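Local structure of stress response kinase A (Escherichia coli, 1ZYL) at residues 155-160 and 176-181; 272-277 and 307-312. The protein acts as an ATP- and magnesium-dependent protein kinase that phosphorylates proteins, itself included, on serine and threonine and protects the cell under stress. All coordinates share one frame; numbering follows the deposited sequence.

Interaction 1. Residues 155-160 and 176-181; sequences EPRKLF and KATDEL
Arg157 reaches across from helix 149-161 to Thr178 and Asp179 of helix 171-188, using its aliphatic part for one and its charge for the other. The tightly packed part is inward, where Arg157 CD lies 3.6 Å from Thr178 CG2 and the Phe160 ring comes up on the same threonine, Phe160 CD1 to Thr178 OG1 at 4.1 Å. Thr178 OG1 is hydrogen-bonded back to the carbonyl oxygen of Phe174, and the Phe174 ring makes an edge-to-face pair with Phe160. On the outer, partly exposed side the contact is polar: Arg157 NH2 forms a salt bridge with Asp179 OD2 (2.5 Å), the guanidinium and carboxylate planes standing 55° apart, so the two groups do not pair flat. CG trans to the backbone N (chi1 176°) sends the arginine chain across the interface, and bends further out turn its end to the aspartate. Arg157 NH1 forms a second salt bridge, with Glu161 of its own helix. A leucine in place of the arginine would probably leave both Asp179 and Glu161 without their basic mate. Just 170 Å² is buried between the segments, whose axes run 11.1 Å apart at 168°, a nearly antiparallel helix pair in the helical lobe of this kinase-like phosphotransferase fold.

Interaction 2. Residues 272-277 and 307-312; sequences MRLVYY and TATFIE
This is an apolar helix-helix contact in the helical lobe, where Leu274 and Val275 of helix 266-283 meet Thr309 and Phe310 of helix 300-316. The two short segments run antiparallel, with a signed crossing angle of -155° and axes 11.3 Å apart; the contact is made by side chains of both helices and, at one point, by the backbone of helix 266-283, and buries 148 Å² in all. Leu274 points at the other helix and ends on Thr309: its CD2 methyl meets Thr309 CG2 at 3.6 Å, the two side chains crossing at about a right angle. Thr309 offers its methyl here because CG2 is trans to the backbone N, which leaves OG1 beside that nitrogen, where it makes a weak hydrogen bond to the carbonyl of Arg305, a turn earlier. The threonine thus divides its two branches, carbon to the neighbouring helix and oxygen to its own.

Phe310 does the rest of the bridging. Its CB leaves the backbone to one side, but with CG trans to the carbonyl carbon (chi1 -73°) the ring extends into the interface and its outer end comes in obliquely against the first helix. Phe310 CE2 lies 4.3 Å from Leu274 CB, while Phe310 CZ is 4.1 Å from Val275 CA, so the ring leans on the backbone of the helix as well as on its side chains. Leu278, one turn beyond Leu274, also touches this ring.

Away from the interface, Arg273 forms a salt bridge with Asp201, the probable proton acceptor, which links helix 266-283 to the catalytic centre. Val275 also packs on Leu153, Pro156 and Phe160 of helix 149-161, and Phe310 on Thr178 of helix 171-188, so the contact lies between two helices that are each also packed against another helix of the lobe.

How the interactions relate
The centres of interactions 1 and 2 lie about 9 Å apart, on the same side of the chain's centre, and they follow in series: 155-160 and 176-181 pair first, then 272-277 and 307-312. Four different helices take part, yet the contacts touch directly. Phe310 CE1 packs 3.3 Å from Thr178 OG1, joining helices 300-316 and 171-188, whereas Phe160 CZ lies 3.4 Å from Val275 O, joining 149-161 to 266-283. Ala177 on Ile311 adds to the first of these seams. Two antiparallel pairs are thereby combined into one four-helix cluster of the helical lobe, which is connected to the probable catalytic site through helix 266-283.

Interaction 1. Residues 155-160 and 176-181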
ATOM      1  N   GLU A 155       0.451  -3.383  17.281  1.00 28.81           N
ATOM      2  CA  GLU A 155      -0.895  -2.805  17.302  1.00 28.38           C
ATOM      3  C   GLU A 155      -1.923  -3.850  16.881  1.00 25.73           C
ATOM      4  O   GLU A 155      -2.924  -4.068  17.569  1.00 25.01           O
ATOM      5  CB  GLU A 155      -0.982  -1.578  16.393  1.00 29.83           C
ATOM      6  CG  GLU A 155      -0.610  -0.290  17.080  1.00 34.76           C
ATOM      7  CD  GLU A 155      -0.955   0.930  16.244  1.00 41.04           C
ATOM      8  OE1 GLU A 155      -0.206   1.233  15.290  1.00 43.47           O
ATOM      9  OE2 GLU A 155      -1.986   1.580  16.533  1.00 43.94           O
ATOM     10  N   PRO A 156      -1.701  -4.501  15.733  1.00 23.30           N
ATOM     11  CA  PRO A 156      -2.645  -5.525  15.284  1.00 23.63           C
ATOM     12  C   PRO A 156      -2.834  -6.605  16.361  1.00 24.97           C
ATOM     13  O   PRO A 156      -3.960  -6.969  16.696  1.00 25.81           O
ATOM     14  CB  PRO A 156      -1.984  -6.062  14.026  1.00 22.49           C
ATOM     15  CG  PRO A 156      -1.358  -4.833  13.458  1.00 23.79           C
ATOM     16  CD  PRO A 156      -0.724  -4.191  14.675  1.00 22.71           C
ATOM     17  N   ARG A 157      -1.739  -7.113  16.913  1.00 24.64           N
ATOM     18  CA  ARG A 157      -1.856  -8.126  17.940  1.00 25.47           C
ATOM     19  C   ARG A 157      -2.758  -7.644  19.063  1.00 26.98           C
ATOM     20  O   ARG A 157      -3.473  -8.438  19.661  1.00 28.71           O
ATOM     21  CB  ARG A 157      -0.494  -8.485  18.517  1.00 26.83           C
ATOM     22  CG  ARG A 157      -0.584  -9.483  19.665  1.00 26.52           C
ATOM     23  CD  ARG A 157      -1.220 -10.783  19.205  1.00 28.42           C
ATOM     24  NE  ARG A 157      -2.110 -11.367  20.210  1.00 31.94           N
ATOM     25  CZ  ARG A 157      -1.738 -11.733  21.432  1.00 33.07           C
ATOM     26  NH1 ARG A 157      -2.626 -12.253  22.264  1.00 31.96           N
ATOM     27  NH2 ARG A 157      -0.480 -11.579  21.826  1.00 35.89           N
ATOM     28  N   LYS A 158      -2.714  -6.349  19.361  1.00 28.49           N
ATOM     29  CA  LYS A 158      -3.553  -5.791  20.422  1.00 29.83           C
ATOM     30  C   LYS A 158      -5.021  -5.844  20.017  1.00 29.03           C
ATOM     31  O   LYS A 158      -5.886  -6.137  20.833  1.00 28.25           O
ATOM     32  CB  LYS A 158      -3.171  -4.342  20.721  1.00 32.03           C
ATOM     33  CG  LYS A 158      -1.843  -4.181  21.412  1.00 36.94           C
ATOM     34  CD  LYS A 158      -1.547  -2.713  21.686  1.00 41.06           C
ATOM     35  CE  LYS A 158      -0.160  -2.539  22.274  1.00 43.25           C
ATOM     36  NZ  LYS A 158       0.049  -3.438  23.450  1.00 45.70           N
ATOM     37  N   LEU A 159      -5.299  -5.545  18.753  1.00 26.72           N
ATOM     38  CA  LEU A 159      -6.661  -5.592  18.269  1.00 25.76           C
ATOM     39  C   LEU A 159      -7.108  -7.050  18.357  1.00 28.27           C
ATOM     40  O   LEU A 159      -8.139  -7.359  18.945  1.00 30.14           O
ATOM     41  CB  LEU A 159      -6.713  -5.118  16.823  1.00 23.75           C
ATOM     42  CG  LEU A 159      -8.088  -4.772  16.257  1.00 22.52           C
ATOM     43  CD1 LEU A 159      -8.699  -3.673  17.110  1.00 22.17           C
ATOM     44  CD2 LEU A 159      -7.970  -4.319  14.805  1.00 20.23           C
ATOM     45  N   PHE A 160      -6.309  -7.944  17.784  1.00 28.98           N
ATOM     46  CA  PHE A 160      -6.606  -9.372  17.789  1.00 29.13           C
ATOM     47  C   PHE A 160      -7.079  -9.873  19.155  1.00 31.68           C
ATOM     48  O   PHE A 160      -7.981 -10.709  19.242  1.00 32.37           O
ATOM     49  CB  PHE A 160      -5.365 -10.178  17.371  1.00 26.04           C
ATOM     50  CG  PHE A 160      -4.918  -9.945  15.948  1.00 23.51           C
ATOM     51  CD1 PHE A 160      -3.759 -10.555  15.471  1.00 21.98           C
ATOM     52  CD2 PHE A 160      -5.639  -9.126  15.087  1.00 21.52           C
ATOM     53  CE1 PHE A 160      -3.327 -10.354  14.163  1.00 18.61           C
ATOM     54  CE2 PHE A 160      -5.211  -8.920  13.776  1.00 20.52           C
ATOM     55  CZ  PHE A 160      -4.051  -9.538  13.318  1.00 19.30           C
ATOM     56  N   LYS A 176      -1.504 -17.578  19.461  1.00 21.88           N
ATOM     57  CA  LYS A 176      -0.227 -18.230  19.730  1.00 21.49           C
ATOM     58  C   LYS A 176       0.608 -18.203  18.454  1.00 21.47           C
ATOM     59  O   LYS A 176       1.782 -17.853  18.473  1.00 21.83           O
ATOM     60  CB  LYS A 176      -0.460 -19.676  20.176  1.00 21.68           C
ATOM     61  CG  LYS A 176       0.769 -20.423  20.678  1.00 19.60           C
ATOM     62  CD  LYS A 176       0.376 -21.827  21.081  1.00 20.98           C
ATOM     63  CE  LYS A 176       1.517 -22.602  21.710  1.00 22.85           C
ATOM     64  NZ  LYS A 176       2.597 -22.916  20.744  1.00 23.32           N
ATOM     65  N   ALA A 177      -0.008 -18.580  17.344  1.00 21.26           N
ATOM     66  CA  ALA A 177       0.680 -18.569  16.069  1.00 21.05           C
ATOM     67  C   ALA A 177       1.130 -17.142  15.758  1.00 21.64           C
ATOM     68  O   ALA A 177       2.179 -16.941  15.148  1.00 23.41           O
ATOM     69  CB  ALA A 177      -0.242 -19.084  14.968  1.00 20.64           C
ATOM     70  N   THR A 178       0.347 -16.148  16.174  1.00 20.77           N
ATOM     71  CA  THR A 178       0.725 -14.763  15.918  1.00 21.87           C
ATOM     72  C   THR A 178       1.964 -14.373  16.724  1.00 21.75           C
ATOM     73  O   THR A 178       2.978 -13.958  16.159  1.00 22.84           O
ATOM     74  CB  THR A 178      -0.430 -13.789  16.235  1.00 21.98           C
ATOM     75  OG1 THR A 178      -1.471 -13.959  15.268  1.00 22.84           O
ATOM     76  CG2 THR A 178       0.047 -12.355  16.179  1.00 19.81           C
ATOM     77  N   ASP A 179       1.880 -14.505  18.039  1.00 20.63           N
ATOM     78  CA  ASP A 179       2.998 -14.188  18.911  1.00 21.84           C
ATOM     79  C   ASP A 179       4.283 -14.806  18.334  1.00 22.57           C
ATOM     80  O   ASP A 179       5.306 -14.138  18.182  1.00 22.70           O
ATOM     81  CB  ASP A 179       2.726 -14.739  20.320  1.00 23.03           C
ATOM     82  CG  ASP A 179       1.559 -14.040  21.015  1.00 25.96           C
ATOM     83  OD1 ASP A 179       1.156 -14.476  22.112  1.00 28.48           O
ATOM     84  OD2 ASP A 179       1.039 -13.050  20.474  1.00 26.27           O
ATOM     85  N   GLU A 180       4.213 -16.088  18.008  1.00 22.56           N
ATOM     86  CA  GLU A 180       5.344 -16.807  17.444  1.00 22.63           C
ATOM     87  C   GLU A 180       5.847 -16.120  16.189  1.00 23.08           C
ATOM     88  O   GLU A 180       7.049 -16.082  15.927  1.00 24.16           O
ATOM     89  CB  GLU A 180       4.931 -18.237  17.100  1.00 24.74           C
ATOM     90  CG  GLU A 180       5.245 -19.282  18.172  1.00 27.18           C
ATOM     91  CD  GLU A 180       4.283 -20.466  18.143  1.00 28.55           C
ATOM     92  OE1 GLU A 180       3.807 -20.840  17.047  1.00 29.48           O
ATOM     93  OE2 GLU A 180       4.010 -21.024  19.226  1.00 30.68           O
ATOM     94  N   LEU A 181       4.921 -15.576  15.408  1.00 22.06           N
ATOM     95  CA  LEU A 181       5.302 -14.903  14.181  1.00 19.11           C
ATOM     96  C   LEU A 181       5.966 -13.586  14.491  1.00 17.64           C
ATOM     97  O   LEU A 181       7.023 -13.294  13.946  1.00 17.70           O
ATOM     98  CB  LEU A 181       4.090 -14.677  13.269  1.00 18.02           C
ATOM     99  CG  LEU A 181       4.425 -14.180  11.854  1.00 16.46           C
ATOM    100  CD1 LEU A 181       5.382 -15.136  11.183  1.00 14.89           C
ATOM    101  CD2 LEU A 181       3.164 -14.047  11.029  1.00 15.03           C
TER

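Interaction 2. Residues 272-277 and 307-312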
ATOM      1  N   MET A 272       4.957  -9.024   7.962  1.00 17.35           N
ATOM      2  CA  MET A 272       4.404  -7.769   8.441  1.00 17.28           C
ATOM      3  C   MET A 272       3.123  -7.373   7.723  1.00 18.63           C
ATOM      4  O   MET A 272       2.151  -6.968   8.365  1.00 20.22           O
ATOM      5  CB  MET A 272       5.450  -6.662   8.311  1.00 16.08           C
ATOM      6  CG  MET A 272       6.522  -6.699   9.400  1.00 13.63           C
ATOM      7  SD  MET A 272       7.890  -5.549   9.153  1.00  4.91           S
ATOM      8  CE  MET A 272       9.030  -6.550   9.612  1.00  9.84           C
ATOM      9  N   ARG A 273       3.118  -7.494   6.399  1.00 18.60           N
ATOM     10  CA  ARG A 273       1.945  -7.135   5.606  1.00 20.04           C
ATOM     11  C   ARG A 273       0.818  -8.111   5.902  1.00 21.62           C
ATOM     12  O   ARG A 273      -0.370  -7.777   5.826  1.00 19.65           O
ATOM     13  CB  ARG A 273       2.275  -7.190   4.112  1.00 20.73           C
ATOM     14  CG  ARG A 273       1.091  -6.872   3.208  1.00 22.67           C
ATOM     15  CD  ARG A 273       1.405  -7.128   1.747  1.00 25.16           C
ATOM     16  NE  ARG A 273       1.632  -5.899   0.996  1.00 27.58           N
ATOM     17  CZ  ARG A 273       0.665  -5.164   0.454  1.00 29.70           C
ATOM     18  NH1 ARG A 273      -0.603  -5.538   0.579  1.00 29.20           N
ATOM     19  NH2 ARG A 273       0.969  -4.055  -0.214  1.00 29.17           N
ATOM     20  N   LEU A 274       1.205  -9.330   6.244  1.00 23.09           N
ATOM     21  CA  LEU A 274       0.235 -10.362   6.524  1.00 23.88           C
ATOM     22  C   LEU A 274      -0.548 -10.061   7.779  1.00 23.18           C
ATOM     23  O   LEU A 274      -1.778 -10.030   7.755  1.00 25.46           O
ATOM     24  CB  LEU A 274       0.936 -11.710   6.654  1.00 25.29           C
ATOM     25  CG  LEU A 274       0.456 -12.812   5.720  1.00 23.61           C
ATOM     26  CD1 LEU A 274       0.369 -12.308   4.297  1.00 23.36           C
ATOM     27  CD2 LEU A 274       1.416 -13.964   5.824  1.00 24.67           C
ATOM     28  N   VAL A 275       0.158  -9.828   8.874  1.00 19.67           N
ATOM     29  CA  VAL A 275      -0.518  -9.555  10.124  1.00 20.81           C
ATOM     30  C   VAL A 275      -1.229  -8.205  10.150  1.00 22.21           C
ATOM     31  O   VAL A 275      -2.285  -8.076  10.760  1.00 23.48           O
ATOM     32  CB  VAL A 275       0.459  -9.680  11.302  1.00 20.08           C
ATOM     33  CG1 VAL A 275       1.738  -8.976  10.967  1.00 24.69           C
ATOM     34  CG2 VAL A 275      -0.154  -9.103  12.560  1.00 17.79           C
ATOM     35  N   TYR A 276      -0.678  -7.198   9.483  1.00 22.36           N
ATOM     36  CA  TYR A 276      -1.337  -5.901   9.486  1.00 23.26           C
ATOM     37  C   TYR A 276      -2.654  -5.958   8.719  1.00 24.19           C
ATOM     38  O   TYR A 276      -3.662  -5.392   9.150  1.00 25.07           O
ATOM     39  CB  TYR A 276      -0.441  -4.814   8.872  1.00 23.29           C
ATOM     40  CG  TYR A 276      -1.107  -3.446   8.825  1.00 21.67           C
ATOM     41  CD1 TYR A 276      -1.330  -2.713   9.995  1.00 23.43           C
ATOM     42  CD2 TYR A 276      -1.571  -2.917   7.623  1.00 21.71           C
ATOM     43  CE1 TYR A 276      -2.006  -1.488   9.968  1.00 25.69           C
ATOM     44  CE2 TYR A 276      -2.245  -1.696   7.580  1.00 25.68           C
ATOM     45  CZ  TYR A 276      -2.462  -0.986   8.754  1.00 27.82           C
ATOM     46  OH  TYR A 276      -3.138   0.220   8.709  1.00 29.76           O
ATOM     47  N   TYR A 277      -2.637  -6.645   7.581  1.00 23.59           N
ATOM     48  CA  TYR A 277      -3.819  -6.771   6.731  1.00 23.17           C
ATOM     49  C   TYR A 277      -5.051  -7.329   7.450  1.00 21.80           C
ATOM     50  O   TYR A 277      -6.191  -7.057   7.064  1.00 18.83           O
ATOM     51  CB  TYR A 277      -3.473  -7.632   5.513  1.00 22.77           C
ATOM     52  CG  TYR A 277      -4.644  -7.995   4.645  1.00 23.70           C
ATOM     53  CD1 TYR A 277      -5.399  -9.129   4.909  1.00 25.13           C
ATOM     54  CD2 TYR A 277      -4.992  -7.213   3.546  1.00 27.92           C
ATOM     55  CE1 TYR A 277      -6.477  -9.489   4.100  1.00 27.33           C
ATOM     56  CE2 TYR A 277      -6.078  -7.560   2.721  1.00 29.66           C
ATOM     57  CZ  TYR A 277      -6.813  -8.704   3.009  1.00 28.70           C
ATOM     58  OH  TYR A 277      -7.872  -9.073   2.209  1.00 28.08           O
ATOM     59  N   THR A 307      -4.140 -19.161  10.712  1.00 19.03           N
ATOM     60  CA  THR A 307      -3.293 -19.692  11.776  1.00 15.40           C
ATOM     61  C   THR A 307      -2.163 -20.534  11.191  1.00 13.69           C
ATOM     62  O   THR A 307      -1.013 -20.439  11.591  1.00 13.75           O
ATOM     63  CB  THR A 307      -4.125 -20.558  12.737  1.00 14.69           C
ATOM     64  OG1 THR A 307      -5.142 -19.749  13.329  1.00 16.25           O
ATOM     65  CG2 THR A 307      -3.261 -21.145  13.840  1.00 12.50           C
ATOM     66  N   ALA A 308      -2.504 -21.369  10.231  1.00 12.83           N
ATOM     67  CA  ALA A 308      -1.521 -22.215   9.599  1.00 12.99           C
ATOM     68  C   ALA A 308      -0.566 -21.369   8.750  1.00 15.40           C
ATOM     69  O   ALA A 308       0.627 -21.669   8.665  1.00 18.25           O
ATOM     70  CB  ALA A 308      -2.220 -23.254   8.741  1.00 10.87           C
ATOM     71  N   THR A 309      -1.079 -20.317   8.118  1.00 15.62           N
ATOM     72  CA  THR A 309      -0.221 -19.464   7.310  1.00 16.03           C
ATOM     73  C   THR A 309       0.810 -18.782   8.199  1.00 17.44           C
ATOM     74  O   THR A 309       1.979 -18.677   7.840  1.00 19.29           O
ATOM     75  CB  THR A 309      -1.011 -18.375   6.566  1.00 17.38           C
ATOM     76  OG1 THR A 309      -1.668 -18.940   5.421  1.00 14.70           O
ATOM     77  CG2 THR A 309      -0.060 -17.251   6.122  1.00 16.96           C
ATOM     78  N   PHE A 310       0.384 -18.310   9.359  1.00 16.49           N
ATOM     79  CA  PHE A 310       1.325 -17.664  10.246  1.00 19.14           C
ATOM     80  C   PHE A 310       2.387 -18.685  10.654  1.00 22.95           C
ATOM     81  O   PHE A 310       3.577 -18.459  10.455  1.00 25.33           O
ATOM     82  CB  PHE A 310       0.601 -17.081  11.471  1.00 18.51           C
ATOM     83  CG  PHE A 310      -0.214 -15.841  11.169  1.00 16.00           C
ATOM     84  CD1 PHE A 310      -0.857 -15.155  12.189  1.00 14.40           C
ATOM     85  CD2 PHE A 310      -0.311 -15.344   9.866  1.00 15.83           C
ATOM     86  CE1 PHE A 310      -1.586 -13.986  11.920  1.00 13.29           C
ATOM     87  CE2 PHE A 310      -1.039 -14.174   9.585  1.00 12.81           C
ATOM     88  CZ  PHE A 310      -1.673 -13.498  10.615  1.00 11.54           C
ATOM     89  N   ILE A 311       1.961 -19.817  11.205  1.00 24.70           N
ATOM     90  CA  ILE A 311       2.904 -20.853  11.610  1.00 25.64           C
ATOM     91  C   ILE A 311       3.898 -21.176  10.495  1.00 28.28           C
ATOM     92  O   ILE A 311       5.082 -21.419  10.749  1.00 29.67           O
ATOM     93  CB  ILE A 311       2.166 -22.152  12.021  1.00 25.24           C
ATOM     94  CG1 ILE A 311       1.503 -21.947  13.387  1.00 24.66           C
ATOM     95  CG2 ILE A 311       3.144 -23.338  12.054  1.00 24.01           C
ATOM     96  CD1 ILE A 311       0.890 -23.184  13.973  1.00 22.64           C
ATOM     97  N   GLU A 312       3.420 -21.180   9.254  1.00 29.50           N
ATOM     98  CA  GLU A 312       4.287 -21.475   8.122  1.00 30.27           C
ATOM     99  C   GLU A 312       5.322 -20.371   7.878  1.00 30.77           C
ATOM    100  O   GLU A 312       6.472 -20.654   7.532  1.00 30.18           O
ATOM    101  CB  GLU A 312       3.452 -21.691   6.864  1.00 30.78           C
ATOM    102  CG  GLU A 312       3.612 -23.077   6.279  1.00 33.95           C
ATOM    103  CD  GLU A 312       5.066 -23.520   6.255  1.00 36.80           C
ATOM    104  OE1 GLU A 312       5.911 -22.776   5.704  1.00 36.07           O
ATOM    105  OE2 GLU A 312       5.362 -24.614   6.793  1.00 37.83           O
TER